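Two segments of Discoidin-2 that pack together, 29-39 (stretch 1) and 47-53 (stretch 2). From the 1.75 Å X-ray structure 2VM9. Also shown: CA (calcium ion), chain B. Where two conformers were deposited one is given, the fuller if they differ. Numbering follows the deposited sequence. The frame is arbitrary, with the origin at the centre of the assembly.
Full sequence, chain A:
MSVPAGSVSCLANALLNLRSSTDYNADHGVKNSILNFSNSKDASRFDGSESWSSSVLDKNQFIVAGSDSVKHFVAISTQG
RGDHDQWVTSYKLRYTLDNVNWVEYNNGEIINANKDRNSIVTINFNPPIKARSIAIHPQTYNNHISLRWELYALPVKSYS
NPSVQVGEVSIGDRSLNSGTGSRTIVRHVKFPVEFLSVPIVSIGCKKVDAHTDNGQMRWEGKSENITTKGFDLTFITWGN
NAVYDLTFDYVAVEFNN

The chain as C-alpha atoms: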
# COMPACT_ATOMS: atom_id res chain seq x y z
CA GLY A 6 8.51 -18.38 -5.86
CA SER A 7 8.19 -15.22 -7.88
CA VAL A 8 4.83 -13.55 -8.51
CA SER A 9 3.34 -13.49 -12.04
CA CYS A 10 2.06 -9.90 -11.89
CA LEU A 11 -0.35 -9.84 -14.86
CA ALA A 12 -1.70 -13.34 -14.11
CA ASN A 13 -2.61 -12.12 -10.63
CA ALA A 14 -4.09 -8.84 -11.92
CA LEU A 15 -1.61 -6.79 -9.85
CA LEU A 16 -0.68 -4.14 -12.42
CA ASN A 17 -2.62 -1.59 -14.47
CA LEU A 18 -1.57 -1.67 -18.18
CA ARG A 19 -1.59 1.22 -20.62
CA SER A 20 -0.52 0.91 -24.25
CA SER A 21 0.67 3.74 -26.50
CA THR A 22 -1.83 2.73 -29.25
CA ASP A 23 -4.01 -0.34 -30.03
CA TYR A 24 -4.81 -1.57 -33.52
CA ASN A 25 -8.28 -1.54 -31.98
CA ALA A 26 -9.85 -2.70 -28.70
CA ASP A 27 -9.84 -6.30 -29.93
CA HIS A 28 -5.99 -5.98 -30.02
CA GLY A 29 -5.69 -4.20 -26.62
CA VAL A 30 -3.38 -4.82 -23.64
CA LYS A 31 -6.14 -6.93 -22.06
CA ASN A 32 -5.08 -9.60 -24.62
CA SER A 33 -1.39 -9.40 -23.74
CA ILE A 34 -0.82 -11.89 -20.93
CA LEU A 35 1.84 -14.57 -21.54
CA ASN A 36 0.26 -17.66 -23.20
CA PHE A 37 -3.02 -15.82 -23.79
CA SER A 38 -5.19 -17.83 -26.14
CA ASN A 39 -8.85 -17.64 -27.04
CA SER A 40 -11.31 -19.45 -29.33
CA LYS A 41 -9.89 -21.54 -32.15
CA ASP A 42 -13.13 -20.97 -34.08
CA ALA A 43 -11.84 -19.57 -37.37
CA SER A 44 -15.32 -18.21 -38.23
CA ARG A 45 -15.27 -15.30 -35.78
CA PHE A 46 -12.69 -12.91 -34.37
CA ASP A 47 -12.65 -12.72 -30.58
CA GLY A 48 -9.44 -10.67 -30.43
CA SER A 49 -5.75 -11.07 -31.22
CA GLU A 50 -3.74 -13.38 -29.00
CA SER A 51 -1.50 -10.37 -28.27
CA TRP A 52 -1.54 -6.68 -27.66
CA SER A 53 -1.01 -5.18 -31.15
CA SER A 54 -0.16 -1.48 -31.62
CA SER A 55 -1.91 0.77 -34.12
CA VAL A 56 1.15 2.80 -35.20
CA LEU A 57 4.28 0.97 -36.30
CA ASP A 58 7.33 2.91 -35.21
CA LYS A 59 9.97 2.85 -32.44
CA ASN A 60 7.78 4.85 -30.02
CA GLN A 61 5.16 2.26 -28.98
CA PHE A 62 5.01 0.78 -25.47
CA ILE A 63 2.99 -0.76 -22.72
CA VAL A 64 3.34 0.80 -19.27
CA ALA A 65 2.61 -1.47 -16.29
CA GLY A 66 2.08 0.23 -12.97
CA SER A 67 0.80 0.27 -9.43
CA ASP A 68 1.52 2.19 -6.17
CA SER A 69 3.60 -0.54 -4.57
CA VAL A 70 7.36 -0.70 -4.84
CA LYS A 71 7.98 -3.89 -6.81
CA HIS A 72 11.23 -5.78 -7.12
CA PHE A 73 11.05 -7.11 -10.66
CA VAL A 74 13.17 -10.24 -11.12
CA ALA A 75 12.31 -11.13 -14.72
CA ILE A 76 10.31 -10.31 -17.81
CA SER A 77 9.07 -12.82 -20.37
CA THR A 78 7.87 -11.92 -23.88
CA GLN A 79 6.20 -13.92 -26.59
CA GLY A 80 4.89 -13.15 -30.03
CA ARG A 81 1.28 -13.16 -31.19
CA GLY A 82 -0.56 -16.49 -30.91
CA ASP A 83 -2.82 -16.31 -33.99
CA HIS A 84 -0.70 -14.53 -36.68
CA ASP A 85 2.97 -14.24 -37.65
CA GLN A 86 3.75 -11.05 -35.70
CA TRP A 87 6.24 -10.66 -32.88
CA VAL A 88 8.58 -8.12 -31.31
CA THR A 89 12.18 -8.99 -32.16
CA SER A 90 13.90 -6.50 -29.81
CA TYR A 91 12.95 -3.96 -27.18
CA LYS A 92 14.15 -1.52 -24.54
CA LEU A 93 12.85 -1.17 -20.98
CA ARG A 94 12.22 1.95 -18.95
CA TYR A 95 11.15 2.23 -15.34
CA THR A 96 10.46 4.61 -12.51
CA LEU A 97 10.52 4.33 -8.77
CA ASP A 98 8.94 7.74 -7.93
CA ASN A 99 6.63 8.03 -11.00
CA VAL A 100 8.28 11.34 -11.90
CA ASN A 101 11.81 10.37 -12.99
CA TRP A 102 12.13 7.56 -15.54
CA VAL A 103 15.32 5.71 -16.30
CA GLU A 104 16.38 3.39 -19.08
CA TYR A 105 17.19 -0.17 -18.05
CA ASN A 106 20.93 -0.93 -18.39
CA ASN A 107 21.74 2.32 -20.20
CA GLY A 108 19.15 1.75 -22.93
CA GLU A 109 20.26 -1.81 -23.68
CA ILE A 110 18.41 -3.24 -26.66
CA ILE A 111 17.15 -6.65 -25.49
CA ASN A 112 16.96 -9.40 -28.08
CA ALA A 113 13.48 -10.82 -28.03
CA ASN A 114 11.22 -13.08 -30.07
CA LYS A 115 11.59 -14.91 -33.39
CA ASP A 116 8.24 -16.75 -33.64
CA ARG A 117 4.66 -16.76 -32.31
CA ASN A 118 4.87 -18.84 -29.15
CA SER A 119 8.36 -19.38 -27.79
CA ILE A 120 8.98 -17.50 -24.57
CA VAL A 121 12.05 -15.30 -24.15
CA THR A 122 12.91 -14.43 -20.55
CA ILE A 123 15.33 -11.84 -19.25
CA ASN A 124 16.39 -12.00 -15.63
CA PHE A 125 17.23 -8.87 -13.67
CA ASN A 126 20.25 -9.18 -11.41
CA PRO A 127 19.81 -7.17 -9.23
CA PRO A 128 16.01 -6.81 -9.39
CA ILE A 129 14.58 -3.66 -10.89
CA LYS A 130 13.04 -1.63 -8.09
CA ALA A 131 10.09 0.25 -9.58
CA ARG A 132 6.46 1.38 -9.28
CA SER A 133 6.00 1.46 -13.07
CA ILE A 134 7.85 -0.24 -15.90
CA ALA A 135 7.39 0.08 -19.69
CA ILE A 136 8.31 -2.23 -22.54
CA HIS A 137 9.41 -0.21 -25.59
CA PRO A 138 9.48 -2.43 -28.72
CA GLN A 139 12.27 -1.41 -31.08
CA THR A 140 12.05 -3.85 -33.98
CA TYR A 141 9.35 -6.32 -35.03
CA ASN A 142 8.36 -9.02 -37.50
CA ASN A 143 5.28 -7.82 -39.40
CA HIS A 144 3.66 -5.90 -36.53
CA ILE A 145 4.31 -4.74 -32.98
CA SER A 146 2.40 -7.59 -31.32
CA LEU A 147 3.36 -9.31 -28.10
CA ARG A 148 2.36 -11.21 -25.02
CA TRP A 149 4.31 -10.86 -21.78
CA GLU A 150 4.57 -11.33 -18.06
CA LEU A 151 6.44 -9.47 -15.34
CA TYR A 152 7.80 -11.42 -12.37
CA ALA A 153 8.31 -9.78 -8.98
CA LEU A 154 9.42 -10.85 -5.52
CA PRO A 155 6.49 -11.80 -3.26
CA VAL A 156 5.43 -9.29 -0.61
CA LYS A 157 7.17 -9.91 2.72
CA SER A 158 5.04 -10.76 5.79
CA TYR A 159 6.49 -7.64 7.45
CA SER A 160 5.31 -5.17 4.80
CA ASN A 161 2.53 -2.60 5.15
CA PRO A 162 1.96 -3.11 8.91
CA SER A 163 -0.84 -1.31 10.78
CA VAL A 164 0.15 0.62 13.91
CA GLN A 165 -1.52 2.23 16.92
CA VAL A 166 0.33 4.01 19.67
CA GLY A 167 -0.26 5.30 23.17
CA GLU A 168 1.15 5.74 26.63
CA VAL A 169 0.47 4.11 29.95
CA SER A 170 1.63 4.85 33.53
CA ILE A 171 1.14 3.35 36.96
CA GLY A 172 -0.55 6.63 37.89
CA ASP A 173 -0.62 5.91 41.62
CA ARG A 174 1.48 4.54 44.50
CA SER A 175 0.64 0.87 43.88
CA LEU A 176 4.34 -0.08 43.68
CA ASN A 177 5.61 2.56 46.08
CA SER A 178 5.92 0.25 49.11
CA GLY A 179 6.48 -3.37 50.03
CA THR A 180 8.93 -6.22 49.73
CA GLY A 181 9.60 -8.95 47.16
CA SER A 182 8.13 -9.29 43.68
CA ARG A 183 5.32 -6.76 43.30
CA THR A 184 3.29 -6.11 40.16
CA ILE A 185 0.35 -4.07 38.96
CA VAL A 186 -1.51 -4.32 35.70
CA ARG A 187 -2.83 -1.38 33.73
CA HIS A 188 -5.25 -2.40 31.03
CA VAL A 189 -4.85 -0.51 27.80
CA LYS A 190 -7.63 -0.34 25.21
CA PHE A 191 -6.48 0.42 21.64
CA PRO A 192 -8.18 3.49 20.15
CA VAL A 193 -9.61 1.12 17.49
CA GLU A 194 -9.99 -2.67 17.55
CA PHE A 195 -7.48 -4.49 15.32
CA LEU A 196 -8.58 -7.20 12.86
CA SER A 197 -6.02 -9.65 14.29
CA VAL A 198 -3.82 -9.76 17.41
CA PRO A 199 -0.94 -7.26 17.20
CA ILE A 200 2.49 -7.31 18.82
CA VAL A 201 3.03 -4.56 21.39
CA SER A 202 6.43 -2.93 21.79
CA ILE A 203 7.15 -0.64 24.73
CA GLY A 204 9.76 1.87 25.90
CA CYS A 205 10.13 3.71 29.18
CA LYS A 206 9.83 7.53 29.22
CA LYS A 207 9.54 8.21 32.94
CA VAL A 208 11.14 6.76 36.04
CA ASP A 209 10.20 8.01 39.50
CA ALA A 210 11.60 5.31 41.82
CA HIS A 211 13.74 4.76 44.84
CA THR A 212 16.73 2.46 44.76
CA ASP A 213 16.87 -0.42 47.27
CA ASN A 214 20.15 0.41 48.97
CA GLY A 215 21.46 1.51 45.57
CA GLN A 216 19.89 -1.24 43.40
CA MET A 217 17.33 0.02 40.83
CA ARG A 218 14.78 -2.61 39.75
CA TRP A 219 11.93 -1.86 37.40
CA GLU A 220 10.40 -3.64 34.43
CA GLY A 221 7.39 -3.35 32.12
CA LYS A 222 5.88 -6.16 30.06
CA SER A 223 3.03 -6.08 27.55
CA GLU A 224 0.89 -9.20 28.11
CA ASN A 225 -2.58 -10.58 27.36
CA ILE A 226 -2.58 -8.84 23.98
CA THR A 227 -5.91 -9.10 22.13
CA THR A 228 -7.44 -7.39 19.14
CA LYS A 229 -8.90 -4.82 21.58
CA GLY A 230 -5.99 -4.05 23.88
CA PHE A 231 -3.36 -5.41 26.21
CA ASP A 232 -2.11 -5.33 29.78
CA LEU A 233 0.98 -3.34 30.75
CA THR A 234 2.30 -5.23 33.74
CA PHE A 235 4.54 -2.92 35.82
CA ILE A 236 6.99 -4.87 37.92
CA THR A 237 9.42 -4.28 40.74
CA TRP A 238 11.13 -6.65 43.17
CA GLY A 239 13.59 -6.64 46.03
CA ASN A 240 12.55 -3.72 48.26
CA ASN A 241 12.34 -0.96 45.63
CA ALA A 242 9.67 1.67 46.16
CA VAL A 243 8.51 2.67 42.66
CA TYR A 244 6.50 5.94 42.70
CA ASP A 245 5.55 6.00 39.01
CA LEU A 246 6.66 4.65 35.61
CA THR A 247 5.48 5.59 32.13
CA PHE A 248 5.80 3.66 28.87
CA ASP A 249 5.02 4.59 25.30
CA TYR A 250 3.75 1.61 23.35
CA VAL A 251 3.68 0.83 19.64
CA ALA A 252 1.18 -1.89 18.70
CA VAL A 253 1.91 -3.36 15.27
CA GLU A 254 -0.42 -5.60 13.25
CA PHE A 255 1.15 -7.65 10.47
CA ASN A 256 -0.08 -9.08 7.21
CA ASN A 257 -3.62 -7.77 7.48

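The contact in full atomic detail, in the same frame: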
# COMPACT_ATOMS: atom_id res chain seq x y z
N GLY A 29 -6.16 -5.01 -27.77
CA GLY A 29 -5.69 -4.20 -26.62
C GLY A 29 -4.80 -4.95 -25.63
O GLY A 29 -4.63 -6.18 -25.74
N VAL A 30 -4.26 -4.22 -24.66
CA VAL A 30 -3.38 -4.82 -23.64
C VAL A 30 -4.08 -5.91 -22.83
O VAL A 30 -3.41 -6.76 -22.26
CB VAL A 30 -2.79 -3.76 -22.66
CG1 VAL A 30 -2.00 -2.68 -23.42
CG2 VAL A 30 -3.89 -3.14 -21.79
N LYS A 31 -5.42 -5.90 -22.79
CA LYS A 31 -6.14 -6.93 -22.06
C LYS A 31 -5.89 -8.32 -22.70
O LYS A 31 -6.12 -9.36 -22.06
CB LYS A 31 -7.64 -6.61 -22.05
CG LYS A 31 -8.30 -6.78 -23.45
CD LYS A 31 -9.84 -6.59 -23.37
CE LYS A 31 -10.48 -6.96 -24.70
NZ LYS A 31 -10.44 -8.47 -24.93
N ASN A 32 -5.37 -8.33 -23.93
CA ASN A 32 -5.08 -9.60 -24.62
C ASN A 32 -3.59 -9.95 -24.59
O ASN A 32 -3.13 -10.78 -25.39
CB ASN A 32 -5.56 -9.55 -26.07
CG ASN A 32 -7.08 -9.53 -26.20
OD1 ASN A 32 -7.79 -9.64 -25.20
ND2 ASN A 32 -7.58 -9.36 -27.42
N SER A 33 -2.85 -9.33 -23.68
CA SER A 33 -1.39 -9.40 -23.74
C SER A 33 -0.73 -10.37 -22.76
O SER A 33 0.49 -10.48 -22.77
CB SER A 33 -0.75 -8.00 -23.62
OG SER A 33 -0.79 -7.51 -22.28
N ILE A 34 -1.50 -11.01 -21.89
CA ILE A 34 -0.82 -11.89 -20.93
C ILE A 34 -0.09 -13.05 -21.63
O ILE A 34 -0.57 -13.61 -22.63
CB ILE A 34 -1.75 -12.46 -19.83
CG1 ILE A 34 -0.86 -12.97 -18.69
CG2 ILE A 34 -2.62 -13.62 -20.38
CD1 ILE A 34 -1.61 -13.26 -17.42
N LEU A 35 1.07 -13.40 -21.09
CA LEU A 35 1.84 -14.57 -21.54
C LEU A 35 0.91 -15.76 -21.71
O LEU A 35 0.07 -16.03 -20.82
CB LEU A 35 2.91 -14.91 -20.50
CG LEU A 35 4.08 -15.72 -21.06
CD1 LEU A 35 4.97 -14.84 -21.95
CD2 LEU A 35 4.86 -16.29 -19.89
N ASN A 36 1.04 -16.45 -22.86
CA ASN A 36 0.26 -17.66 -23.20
C ASN A 36 -1.25 -17.43 -23.42
O ASN A 36 -2.04 -18.40 -23.52
CB ASN A 36 0.50 -18.77 -22.16
CG ASN A 36 1.92 -19.32 -22.21
OD1 ASN A 36 2.45 -19.57 -23.30
ND2 ASN A 36 2.52 -19.53 -21.05
N PHE A 37 -1.64 -16.16 -23.49
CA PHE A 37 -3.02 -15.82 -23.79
C PHE A 37 -3.46 -16.55 -25.04
O PHE A 37 -2.78 -16.52 -26.06
CB PHE A 37 -3.23 -14.31 -24.00
CG PHE A 37 -4.67 -13.98 -24.36
CD1 PHE A 37 -5.69 -14.05 -23.41
CD2 PHE A 37 -5.01 -13.66 -25.66
CE1 PHE A 37 -7.05 -13.80 -23.79
CE2 PHE A 37 -6.33 -13.39 -26.03
CZ PHE A 37 -7.35 -13.44 -25.10
N SER A 38 -4.61 -17.22 -24.96
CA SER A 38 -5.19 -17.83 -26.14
C SER A 38 -6.69 -17.85 -25.99
O SER A 38 -7.22 -17.98 -24.87
CB SER A 38 -4.65 -19.24 -26.33
OG SER A 38 -5.18 -20.08 -25.33
N ASN A 39 -7.39 -17.71 -27.10
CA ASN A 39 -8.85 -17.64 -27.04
C ASN A 39 -9.46 -18.67 -28.00
O ASN A 39 -8.84 -19.74 -28.22
CB ASN A 39 -9.37 -16.20 -27.16
CG ASN A 39 -8.91 -15.51 -28.44
OD1 ASN A 39 -8.49 -16.18 -29.40
ND2 ASN A 39 -8.99 -14.18 -28.47
N ASP A 47 -12.41 -13.07 -31.97
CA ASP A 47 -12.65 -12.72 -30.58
C ASP A 47 -11.49 -11.91 -29.98
O ASP A 47 -11.45 -11.67 -28.76
CB ASP A 47 -12.96 -13.96 -29.73
CG ASP A 47 -11.88 -15.06 -29.82
OD1 ASP A 47 -11.03 -15.01 -30.73
OD2 ASP A 47 -11.94 -16.00 -28.99
N GLY A 48 -10.59 -11.47 -30.84
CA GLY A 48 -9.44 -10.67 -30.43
C GLY A 48 -8.13 -11.35 -30.78
O GLY A 48 -8.06 -12.58 -30.90
N SER A 49 -7.08 -10.54 -30.96
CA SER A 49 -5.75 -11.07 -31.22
C SER A 49 -5.24 -11.73 -29.94
O SER A 49 -5.54 -11.27 -28.81
CB SER A 49 -4.81 -9.94 -31.61
OG SER A 49 -4.85 -8.89 -30.67
N GLU A 50 -4.46 -12.77 -30.13
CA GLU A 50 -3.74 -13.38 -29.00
C GLU A 50 -2.44 -12.59 -28.78
O GLU A 50 -1.32 -13.11 -28.95
CB GLU A 50 -3.50 -14.86 -29.30
CG GLU A 50 -4.85 -15.62 -29.35
CD GLU A 50 -4.70 -17.08 -29.73
OE1 GLU A 50 -3.68 -17.43 -30.34
OE2 GLU A 50 -5.60 -17.86 -29.42
N SER A 51 -2.61 -11.31 -28.46
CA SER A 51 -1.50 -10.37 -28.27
C SER A 51 -2.11 -8.99 -27.99
O SER A 51 -3.26 -8.72 -28.34
CB SER A 51 -0.64 -10.22 -29.56
OG SER A 51 -1.44 -9.70 -30.66
N TRP A 52 -1.31 -8.11 -27.41
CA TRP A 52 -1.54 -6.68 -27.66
C TRP A 52 -0.94 -6.42 -29.05
O TRP A 52 0.16 -6.92 -29.36
CB TRP A 52 -0.78 -5.82 -26.65
CG TRP A 52 -0.61 -4.39 -27.12
CD1 TRP A 52 -1.62 -3.48 -27.35
CD2 TRP A 52 0.62 -3.72 -27.39
NE1 TRP A 52 -1.08 -2.28 -27.75
CE2 TRP A 52 0.29 -2.39 -27.80
CE3 TRP A 52 1.97 -4.10 -27.35
CZ2 TRP A 52 1.26 -1.43 -28.13
CZ3 TRP A 52 2.95 -3.14 -27.70
CH2 TRP A 52 2.59 -1.83 -28.07
N SER A 53 -1.62 -5.63 -29.88
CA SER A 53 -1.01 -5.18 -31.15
C SER A 53 -1.18 -3.66 -31.26
O SER A 53 -2.32 -3.16 -31.11
CB SER A 53 -1.66 -5.86 -32.36
OG SER A 53 -1.55 -7.28 -32.29
CA CA B . -9.42 -16.59 -31.75
O HOH W 1 -10.81 -9.21 -27.64
O HOH W 2 -10.74 -13.30 -26.13
O HOH W 3 -8.81 -14.52 -32.84
O HOH W 4 -7.24 -17.32 -31.79
O HOH W 5 -11.93 -17.16 -32.80
O HOH W 6 -9.11 -17.05 -34.19

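A calcium ion pins the two stretches together at one end of the contact. N39 OD1 (2.6 Å from the ion) and D47 OD1 (2.5 Å) supply one ligand from each side; four waters and one atom from elsewhere in the structure complete the shell. The shared metal explains why N39 OD1 and D47 OD1 can lie 3.1 Å apart: both oxygens turn their electron density to the cation, which offsets the repulsion expected between two acceptors.

The rest of N39 is equally committed. Its side chain points toward stretch 2, and ND2 donates a nearly straight hydrogen bond to G48 O (3.1 Å, 177°), while its backbone N donates to E50 OE2 (2.9 Å, 163°). The carboxylate of E50 thus holds the backbone of stretch 1 next to the metal site without binding the ion itself; a calcium-bound water, water 4, makes a weak hydrogen bond to E50 OE2 at 2.9 Å. Another ligand water, water 3, donates to G48 O (2.8 Å), so this carbonyl serves both N39 and the calcium shell.

Away from the ion the segments meet largely as loops, with no ladder of backbone hydrogen bonds between them. S33 and S51 approach to 4.6 Å between their CA atoms, but N32 O and S51 N, 3.2 Å apart, are too poorly angled to bond. Between the contacts made by N32 and S33 and those made by F37 to N39, stretch 1 loops out through a type II turn from I34 to F37, closed by F37 N to I34 O (2.9 Å); I34, L35 and N36 do not touch stretch 2. F37 then brings its ring back, and the ring edge meets the backbone of E50, with F37 CD2 3.6 Å from E50 CA.

N32 points toward stretch 2 and fits against G48, its ND2 3.8 Å from G48 CA. A side chain on G48 would strike that amide, since an ideal CB would sit 2.6 Å from N32 ND2; the backbone angles of G48 also call for glycine. K31 NZ donates to N32 OD1 (2.9 Å), helping to orient the amide, and water 1 links K31 NZ, N32 ND2 and D47 O.

At the far end the side-chain packing is apolar, beside the backbone of G29: V30 CG1 lies over one face of the W52 indole, 4.0 Å from W52 CD1, and G29 O is 3.7 Å from W52 CA. S33 CB packs 3.7 Å from W52 CB, while S33 OG donates to V30 O (2.7 Å) and is also hydrogen-bonded elsewhere in the structure.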